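PDB 6D4K: probable L,D-transpeptidase 3 from Mycobacterium tuberculosis, which probably acts as an L,D-transpeptidase in cell-wall biogenesis, does not make 3->3 peptidoglycan cross-links from tetrapeptide stems, and may anchor proteins to peptidoglycan. Local coordinates for residues 66-78 against 88-102. Sequence-based numbering, arbitrary orientation.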
ATOM      1  N   VAL A  66       7.890   7.706  23.068  1.00 19.09           N
ATOM      2  CA  VAL A  66       6.714   7.143  22.411  1.00 19.34           C
ATOM      3  C   VAL A  66       6.947   5.670  22.088  1.00 20.29           C
ATOM      4  O   VAL A  66       6.365   5.120  21.151  1.00 20.13           O
ATOM      5  CB  VAL A  66       6.294   7.969  21.175  1.00 19.16           C
ATOM      6  CG1 VAL A  66       6.039   9.422  21.583  1.00 20.25           C
ATOM      7  CG2 VAL A  66       7.347   7.886  20.052  1.00 18.72           C
ATOM      8  N   GLU A  67       7.798   5.022  22.879  1.00 22.15           N
ATOM      9  CA  GLU A  67       8.101   3.603  22.754  1.00 22.16           C
ATOM     10  C   GLU A  67       6.842   2.787  22.483  1.00 20.96           C
ATOM     11  O   GLU A  67       5.852   2.884  23.218  1.00 23.26           O
ATOM     12  CB  GLU A  67       8.736   3.148  24.072  1.00 27.32           C
ATOM     13  CG  GLU A  67       9.203   1.700  24.088  1.00 36.90           C
ATOM     14  CD  GLU A  67       9.659   1.240  25.467  1.00 47.40           C
ATOM     15  OE1 GLU A  67       9.548   2.025  26.434  1.00 50.62           O
ATOM     16  OE2 GLU A  67      10.133   0.090  25.577  1.00 51.87           O
ATOM     17  N   VAL A  68       6.855   2.006  21.407  1.00 19.95           N
ATOM     18  CA  VAL A  68       5.682   1.229  21.016  1.00 21.05           C
ATOM     19  C   VAL A  68       5.765  -0.163  21.635  1.00 19.77           C
ATOM     20  O   VAL A  68       6.712  -0.918  21.378  1.00 22.66           O
ATOM     21  CB  VAL A  68       5.550   1.142  19.490  1.00 22.37           C
ATOM     22  CG1 VAL A  68       4.355   0.260  19.116  1.00 23.96           C
ATOM     23  CG2 VAL A  68       5.438   2.550  18.896  1.00 25.73           C
ATOM     24  N   LYS A  69       4.768  -0.518  22.446  1.00 20.68           N
ATOM     25  CA  LYS A  69       4.699  -1.831  23.080  1.00 23.34           C
ATOM     26  C   LYS A  69       3.364  -2.462  22.711  1.00 20.57           C
ATOM     27  O   LYS A  69       2.307  -2.004  23.157  1.00 23.59           O
ATOM     28  CB  LYS A  69       4.877  -1.728  24.596  1.00 28.12           C
ATOM     29  CG  LYS A  69       6.211  -1.105  25.007  1.00 33.06           C
ATOM     30  CD  LYS A  69       6.180  -0.600  26.441  1.00 38.42           C
ATOM     31  CE  LYS A  69       6.547  -1.700  27.429  1.00 42.86           C
ATOM     32  NZ  LYS A  69       7.942  -1.557  27.944  1.00 47.32           N
ATOM     33  N   SER A  70       3.413  -3.491  21.882  1.00 20.38           N
ATOM     34  CA  SER A  70       2.219  -4.168  21.402  1.00 20.41           C
ATOM     35  C   SER A  70       2.086  -5.549  22.043  1.00 19.66           C
ATOM     36  O   SER A  70       3.056  -6.164  22.508  1.00 20.15           O
ATOM     37  CB  SER A  70       2.257  -4.317  19.877  1.00 21.30           C
ATOM     38  OG  SER A  70       3.405  -5.089  19.509  1.00 20.34           O
ATOM     39  N   THR A  71       0.851  -6.030  22.064  1.00 20.54           N
ATOM     40  CA  THR A  71       0.555  -7.402  22.444  1.00 23.44           C
ATOM     41  C   THR A  71      -0.277  -7.961  21.284  1.00 21.78           C
ATOM     42  O   THR A  71      -1.373  -7.468  21.019  1.00 24.72           O
ATOM     43  CB  THR A  71      -0.231  -7.437  23.766  1.00 26.36           C
ATOM     44  OG1 THR A  71       0.492  -6.712  24.770  1.00 26.67           O
ATOM     45  CG2 THR A  71      -0.447  -8.864  24.233  1.00 29.01           C
ATOM     46  N   PRO A  72       0.252  -8.944  20.543  1.00 23.04           N
ATOM     47  CA  PRO A  72       1.529  -9.644  20.737  1.00 21.70           C
ATOM     48  C   PRO A  72       2.740  -8.744  20.511  1.00 19.01           C
ATOM     49  O   PRO A  72       2.633  -7.746  19.798  1.00 19.67           O
ATOM     50  CB  PRO A  72       1.497 -10.711  19.636  1.00 25.11           C
ATOM     51  CG  PRO A  72       0.652 -10.105  18.568  1.00 28.73           C
ATOM     52  CD  PRO A  72      -0.436  -9.414  19.326  1.00 26.90           C
ATOM     53  N   ALA A  73       3.879  -9.112  21.094  1.00 18.84           N
ATOM     54  CA  ALA A  73       5.095  -8.331  20.928  1.00 17.98           C
ATOM     55  C   ALA A  73       5.484  -8.269  19.455  1.00 17.67           C
ATOM     56  O   ALA A  73       5.275  -9.222  18.695  1.00 19.43           O
ATOM     57  CB  ALA A  73       6.235  -8.968  21.735  1.00 17.28           C
ATOM     58  N   MET A  74       6.043  -7.132  19.052  1.00 18.80           N
ATOM     59  CA  MET A  74       6.409  -6.872  17.666  1.00 17.28           C
ATOM     60  C   MET A  74       7.598  -5.925  17.696  1.00 17.76           C
ATOM     61  O   MET A  74       7.591  -4.951  18.457  1.00 18.61           O
ATOM     62  CB  MET A  74       5.232  -6.206  16.931  1.00 16.90           C
ATOM     63  CG  MET A  74       5.540  -5.778  15.492  1.00 17.25           C
ATOM     64  SD  MET A  74       5.820  -7.148  14.358  1.00 19.22           S
ATOM     65  CE  MET A  74       4.136  -7.743  14.173  1.00 19.23           C
ATOM     66  N   THR A  75       8.620  -6.221  16.897  1.00 18.45           N
ATOM     67  CA  THR A  75       9.704  -5.280  16.655  1.00 18.88           C
ATOM     68  C   THR A  75       9.364  -4.387  15.457  1.00 18.58           C
ATOM     69  O   THR A  75       8.573  -4.752  14.586  1.00 19.13           O
ATOM     70  CB  THR A  75      11.025  -6.025  16.408  1.00 20.37           C
ATOM     71  OG1 THR A  75      10.895  -6.831  15.234  1.00 21.93           O
ATOM     72  CG2 THR A  75      11.400  -6.906  17.606  1.00 22.65           C
ATOM     73  N   GLY A  76       9.964  -3.195  15.435  1.00 19.35           N
ATOM     74  CA  GLY A  76       9.715  -2.253  14.364  1.00 18.96           C
ATOM     75  C   GLY A  76      10.756  -1.157  14.309  1.00 19.16           C
ATOM     76  O   GLY A  76      11.733  -1.150  15.060  1.00 20.94           O
ATOM     77  N   LYS A  77      10.546  -0.232  13.380  1.00 20.24           N
ATOM     78  CA  LYS A  77      11.505   0.839  13.142  1.00 20.34           C
ATOM     79  C   LYS A  77      10.771   2.165  12.979  1.00 19.01           C
ATOM     80  O   LYS A  77       9.742   2.226  12.308  1.00 18.52           O
ATOM     81  CB  LYS A  77      12.326   0.560  11.877  1.00 25.36           C
ATOM     82  CG  LYS A  77      13.263  -0.637  11.990  1.00 30.36           C
ATOM     83  CD  LYS A  77      13.771  -1.076  10.623  1.00 35.41           C
ATOM     84  CE  LYS A  77      14.760  -2.225  10.750  1.00 35.58           C
ATOM     85  NZ  LYS A  77      14.067  -3.450  11.217  1.00 37.98           N
ATOM     86  N   PHE A  78      11.327   3.227  13.557  1.00 19.31           N
ATOM     87  CA  PHE A  78      10.744   4.555  13.440  1.00 19.17           C
ATOM     88  C   PHE A  78      11.199   5.246  12.160  1.00 19.00           C
ATOM     89  O   PHE A  78      12.377   5.190  11.789  1.00 22.45           O
ATOM     90  CB  PHE A  78      11.145   5.429  14.630  1.00 19.55           C
ATOM     91  CG  PHE A  78      10.407   5.112  15.905  1.00 18.59           C
ATOM     92  CD1 PHE A  78       9.061   5.431  16.050  1.00 19.49           C
ATOM     93  CD2 PHE A  78      11.066   4.511  16.973  1.00 19.65           C
ATOM     94  CE1 PHE A  78       8.395   5.164  17.237  1.00 19.81           C
ATOM     95  CE2 PHE A  78      10.399   4.229  18.154  1.00 20.59           C
ATOM     96  CZ  PHE A  78       9.064   4.562  18.293  1.00 21.00           C
ATOM     97  N   TRP A  88       5.908   4.142  13.241  1.00 17.04           N
ATOM     98  CA  TRP A  88       6.632   2.951  13.665  1.00 17.41           C
ATOM     99  C   TRP A  88       6.162   1.833  12.749  1.00 16.29           C
ATOM    100  O   TRP A  88       4.981   1.472  12.753  1.00 16.75           O
ATOM    101  CB  TRP A  88       6.306   2.690  15.125  1.00 17.89           C
ATOM    102  CG  TRP A  88       7.040   1.568  15.773  1.00 17.39           C
ATOM    103  CD1 TRP A  88       8.269   1.622  16.385  1.00 19.02           C
ATOM    104  CD2 TRP A  88       6.565   0.232  15.950  1.00 17.76           C
ATOM    105  NE1 TRP A  88       8.586   0.387  16.922  1.00 19.29           N
ATOM    106  CE2 TRP A  88       7.559  -0.482  16.654  1.00 19.10           C
ATOM    107  CE3 TRP A  88       5.402  -0.440  15.559  1.00 18.13           C
ATOM    108  CZ2 TRP A  88       7.403  -1.820  17.000  1.00 19.36           C
ATOM    109  CZ3 TRP A  88       5.260  -1.774  15.890  1.00 19.59           C
ATOM    110  CH2 TRP A  88       6.260  -2.452  16.605  1.00 19.64           C
ATOM    111  N   VAL A  89       7.079   1.320  11.941  1.00 17.72           N
ATOM    112  CA  VAL A  89       6.781   0.330  10.910  1.00 17.56           C
ATOM    113  C   VAL A  89       7.083  -1.044  11.490  1.00 17.40           C
ATOM    114  O   VAL A  89       8.253  -1.331  11.794  1.00 18.31           O
ATOM    115  CB  VAL A  89       7.633   0.594   9.659  1.00 19.24           C
ATOM    116  CG1 VAL A  89       7.405  -0.484   8.604  1.00 20.61           C
ATOM    117  CG2 VAL A  89       7.352   2.007   9.122  1.00 21.34           C
ATOM    118  N   PRO A  90       6.091  -1.922  11.659  1.00 16.72           N
ATOM    119  CA  PRO A  90       6.379  -3.258  12.197  1.00 16.43           C
ATOM    120  C   PRO A  90       7.260  -4.056  11.252  1.00 17.37           C
ATOM    121  O   PRO A  90       7.111  -3.990  10.031  1.00 18.58           O
ATOM    122  CB  PRO A  90       4.995  -3.895  12.344  1.00 16.62           C
ATOM    123  CG  PRO A  90       4.126  -3.153  11.354  1.00 18.36           C
ATOM    124  CD  PRO A  90       4.665  -1.736  11.337  1.00 17.65           C
ATOM    125  N   ASP A  91       8.167  -4.842  11.834  1.00 17.63           N
ATOM    126  CA  ASP A  91       9.057  -5.654  11.020  1.00 19.37           C
ATOM    127  C   ASP A  91       8.349  -6.862  10.412  1.00 19.69           C
ATOM    128  O   ASP A  91       8.865  -7.463   9.458  1.00 23.93           O
ATOM    129  CB  ASP A  91      10.185  -6.185  11.894  1.00 19.73           C
ATOM    130  CG  ASP A  91      11.193  -5.126  12.299  1.00 21.66           C
ATOM    131  OD1 ASP A  91      11.363  -4.113  11.589  1.00 23.81           O
ATOM    132  OD2 ASP A  91      11.875  -5.359  13.327  1.00 24.53           O
ATOM    133  N   ARG A  92       7.206  -7.249  10.966  1.00 18.83           N
ATOM    134  CA  ARG A  92       6.437  -8.407  10.536  1.00 18.49           C
ATOM    135  C   ARG A  92       4.988  -7.971  10.424  1.00 18.63           C
ATOM    136  O   ARG A  92       4.628  -6.882  10.868  1.00 20.60           O
ATOM    137  CB  ARG A  92       6.569  -9.568  11.549  1.00 19.92           C
ATOM    138  CG  ARG A  92       7.956  -9.728  12.184  1.00 22.05           C
ATOM    139  CD  ARG A  92       7.985 -10.905  13.129  1.00 22.77           C
ATOM    140  NE  ARG A  92       6.918 -10.846  14.125  1.00 24.50           N
ATOM    141  CZ  ARG A  92       7.064 -10.430  15.379  1.00 25.36           C
ATOM    142  NH1 ARG A  92       8.249 -10.031  15.832  1.00 25.28           N
ATOM    143  NH2 ARG A  92       6.013 -10.435  16.193  1.00 28.43           N
ATOM    144  N   PHE A  93       4.150  -8.817   9.842  1.00 18.78           N
ATOM    145  CA  PHE A  93       2.724  -8.535   9.791  1.00 19.48           C
ATOM    146  C   PHE A  93       2.081  -8.824  11.141  1.00 17.49           C
ATOM    147  O   PHE A  93       2.437  -9.796  11.818  1.00 19.29           O
ATOM    148  CB  PHE A  93       2.042  -9.405   8.733  1.00 20.28           C
ATOM    149  CG  PHE A  93       2.568  -9.202   7.337  1.00 22.83           C
ATOM    150  CD1 PHE A  93       3.244  -8.043   6.990  1.00 25.48           C
ATOM    151  CD2 PHE A  93       2.401 -10.188   6.376  1.00 26.05           C
ATOM    152  CE1 PHE A  93       3.734  -7.865   5.702  1.00 28.26           C
ATOM    153  CE2 PHE A  93       2.889 -10.018   5.086  1.00 26.96           C
ATOM    154  CZ  PHE A  93       3.560  -8.856   4.752  1.00 28.51           C
ATOM    155  N   TRP A  94       1.127  -7.979  11.530  1.00 17.88           N
ATOM    156  CA  TRP A  94       0.264  -8.283  12.656  1.00 17.87           C
ATOM    157  C   TRP A  94      -0.507  -9.566  12.357  1.00 17.65           C
ATOM    158  O   TRP A  94      -0.802  -9.860  11.195  1.00 19.47           O
ATOM    159  CB  TRP A  94      -0.757  -7.152  12.849  1.00 17.35           C
ATOM    160  CG  TRP A  94      -0.174  -5.807  13.065  1.00 18.42           C
ATOM    161  CD1 TRP A  94      -0.272  -4.729  12.224  1.00 16.75           C
ATOM    162  CD2 TRP A  94       0.578  -5.361  14.203  1.00 17.56           C
ATOM    163  NE1 TRP A  94       0.395  -3.652  12.761  1.00 17.68           N
ATOM    164  CE2 TRP A  94       0.903  -4.001  13.983  1.00 17.59           C
ATOM    165  CE3 TRP A  94       0.983  -5.972  15.397  1.00 17.95           C
ATOM    166  CZ2 TRP A  94       1.656  -3.256  14.897  1.00 19.26           C
ATOM    167  CZ3 TRP A  94       1.726  -5.235  16.305  1.00 19.19           C
ATOM    168  CH2 TRP A  94       2.041  -3.879  16.053  1.00 19.60           C
ATOM    169  N   PRO A  95      -0.915 -10.308  13.390  1.00 18.44           N
ATOM    170  CA  PRO A  95      -1.836 -11.429  13.151  1.00 19.08           C
ATOM    171  C   PRO A  95      -3.163 -10.897  12.630  1.00 18.10           C
ATOM    172  O   PRO A  95      -3.636  -9.843  13.064  1.00 19.34           O
ATOM    173  CB  PRO A  95      -1.991 -12.070  14.539  1.00 22.20           C
ATOM    174  CG  PRO A  95      -1.694 -10.974  15.502  1.00 23.34           C
ATOM    175  CD  PRO A  95      -0.692 -10.062  14.829  1.00 21.43           C
ATOM    176  N   ALA A  96      -3.741 -11.622  11.674  1.00 18.61           N
ATOM    177  CA  ALA A  96      -5.034 -11.277  11.104  1.00 19.77           C
ATOM    178  C   ALA A  96      -6.161 -11.602  12.081  1.00 18.62           C
ATOM    179  O   ALA A  96      -6.004 -12.401  13.012  1.00 20.68           O
ATOM    180  CB  ALA A  96      -5.261 -12.050   9.803  1.00 18.91           C
ATOM    181  N   HIS A  97      -7.318 -10.974  11.855  1.00 18.88           N
ATOM    182  CA  HIS A  97      -8.543 -11.294  12.601  1.00 19.39           C
ATOM    183  C   HIS A  97      -8.340 -11.211  14.111  1.00 20.92           C
ATOM    184  O   HIS A  97      -8.892 -12.000  14.879  1.00 23.92           O
ATOM    185  CB  HIS A  97      -9.083 -12.667  12.207  1.00 22.11           C
ATOM    186  CG  HIS A  97      -9.313 -12.824  10.742  1.00 21.62           C
ATOM    187  ND1 HIS A  97     -10.353 -12.196  10.092  1.00 22.23           N
ATOM    188  CD2 HIS A  97      -8.666 -13.553   9.803  1.00 20.66           C
ATOM    189  CE1 HIS A  97     -10.331 -12.517   8.813  1.00 21.85           C
ATOM    190  NE2 HIS A  97      -9.321 -13.348   8.611  1.00 21.87           N
ATOM    191  N   SER A  98      -7.554 -10.234  14.548  1.00 19.80           N
ATOM    192  CA  SER A  98      -7.134 -10.177  15.940  1.00 20.10           C
ATOM    193  C   SER A  98      -7.383  -8.798  16.532  1.00 20.85           C
ATOM    194  O   SER A  98      -7.590  -7.816  15.818  1.00 20.97           O
ATOM    195  CB  SER A  98      -5.638 -10.473  16.072  1.00 22.59           C
ATOM    196  OG  SER A  98      -5.343 -11.782  15.624  1.00 25.14           O
ATOM    197  N   THR A  99      -7.321  -8.735  17.855  1.00 21.16           N
ATOM    198  CA  THR A  99      -7.236  -7.478  18.584  1.00 21.42           C
ATOM    199  C   THR A  99      -5.788  -7.302  19.021  1.00 21.58           C
ATOM    200  O   THR A  99      -5.241  -8.166  19.711  1.00 23.61           O
ATOM    201  CB  THR A  99      -8.167  -7.491  19.797  1.00 24.64           C
ATOM    202  OG1 THR A  99      -9.522  -7.624  19.354  1.00 28.64           O
ATOM    203  CG2 THR A  99      -8.030  -6.207  20.601  1.00 26.95           C
ATOM    204  N   VAL A 100      -5.160  -6.218  18.591  1.00 19.71           N
ATOM    205  CA  VAL A 100      -3.792  -5.890  18.970  1.00 19.70           C
ATOM    206  C   VAL A 100      -3.864  -4.843  20.067  1.00 18.37           C
ATOM    207  O   VAL A 100      -4.488  -3.794  19.893  1.00 18.99           O
ATOM    208  CB  VAL A 100      -2.983  -5.366  17.770  1.00 18.80           C
ATOM    209  CG1 VAL A 100      -1.583  -4.962  18.219  1.00 21.00           C
ATOM    210  CG2 VAL A 100      -2.907  -6.417  16.663  1.00 20.21           C
ATOM    211  N   GLU A 101      -3.270  -5.139  21.219  1.00 20.90           N
ATOM    212  CA  GLU A 101      -3.142  -4.136  22.263  1.00 22.17           C
ATOM    213  C   GLU A 101      -1.932  -3.266  21.976  1.00 20.15           C
ATOM    214  O   GLU A 101      -0.884  -3.752  21.543  1.00 22.49           O
ATOM    215  CB  GLU A 101      -3.003  -4.786  23.636  1.00 27.90           C
ATOM    216  CG  GLU A 101      -4.158  -5.698  23.980  1.00 34.54           C
ATOM    217  CD  GLU A 101      -4.098  -6.174  25.413  1.00 47.47           C
ATOM    218  OE1 GLU A 101      -4.019  -5.313  26.315  1.00 52.66           O
ATOM    219  OE2 GLU A 101      -4.121  -7.403  25.639  1.00 53.12           O
ATOM    220  N   LEU A 102      -2.072  -1.976  22.229  1.00 20.13           N
ATOM    221  CA  LEU A 102      -1.048  -1.022  21.851  1.00 23.10           C
ATOM    222  C   LEU A 102      -0.816  -0.059  23.005  1.00 24.15           C
ATOM    223  O   LEU A 102      -1.768   0.522  23.536  1.00 27.03           O
ATOM    224  CB  LEU A 102      -1.506  -0.280  20.592  1.00 25.85           C
ATOM    225  CG  LEU A 102      -0.541   0.653  19.904  1.00 24.61           C
ATOM    226  CD1 LEU A 102       0.707  -0.092  19.460  1.00 26.34           C
ATOM    227  CD2 LEU A 102      -1.233   1.241  18.710  1.00 21.61           C
TER
HETATM  228  O   HOH W   1      -3.665  -8.764  21.697  1.00 40.17           O
HETATM  229  O   HOH W   2      10.664  -9.604  14.643  1.00 33.89           O
HETATM  230  O   HOH W   3      13.443  -3.513  14.540  1.00 32.11           O
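Val68 and Gly76 hold the indole of Trp88 between them, a compact example of how one large aromatic side chain can pack between strands of two sheets, here 68-71 and 76-80. Val68 comes from the strand 68-71, with CG1 3.8 Å from the centroid of the six-membered ring and almost on its normal, a CH-pi contact. Gly76, with no side chain, brings its CA close over the opposite face, toward the rim. With CG of Trp88 anti to the backbone N (chi1 -175°), the indole lies across Gly76, its CD1 over the centre of the Phe78 ring in an edge-to-face pair, planes at 65°. Met74 C lies at the indole edge. The two sheets belong to the bacterial Ig-like domain: the hairpin of strands 76-80 and 85-90 contributes to one, while 68-71 forms the border of the other beside 99-104, where Thr71 and Glu101 exchange backbone hydrogen bonds. In the loop joining 68-71 to 76-80, Met74 has its CG anti to N (chi1 175°), which sets CG 3.6 Å from Trp88 CH2. Bends at chi2 and chi3 then lay SD centrally over one face of the Arg92 guanidinium, 3.7 Å from CZ, in a more distant Met-aromatic contact above Trp94, and bring CE to the carbonyls of Arg92 and Phe93. Arg92 NH2 donates in plane to a lone pair of Ala73 O at 2.9 Å; this bond and a water shared by NH1 and Thr75 OG1 help fix the guanidinium plane. The edge of Trp94 meets Ser70 OG, while its NE1 is hydrogen-bonded to His43 O. Among the exposed side chains, Asp91 divides its carboxylate: OD2 accepts from Thr75 OG1 at 2.6 Å on the anti side, and OD1 takes the salt bridge from Lys77 NZ, 2.8 Å away and above the carboxylate plane, with a water linking OD2 to Gly76 O.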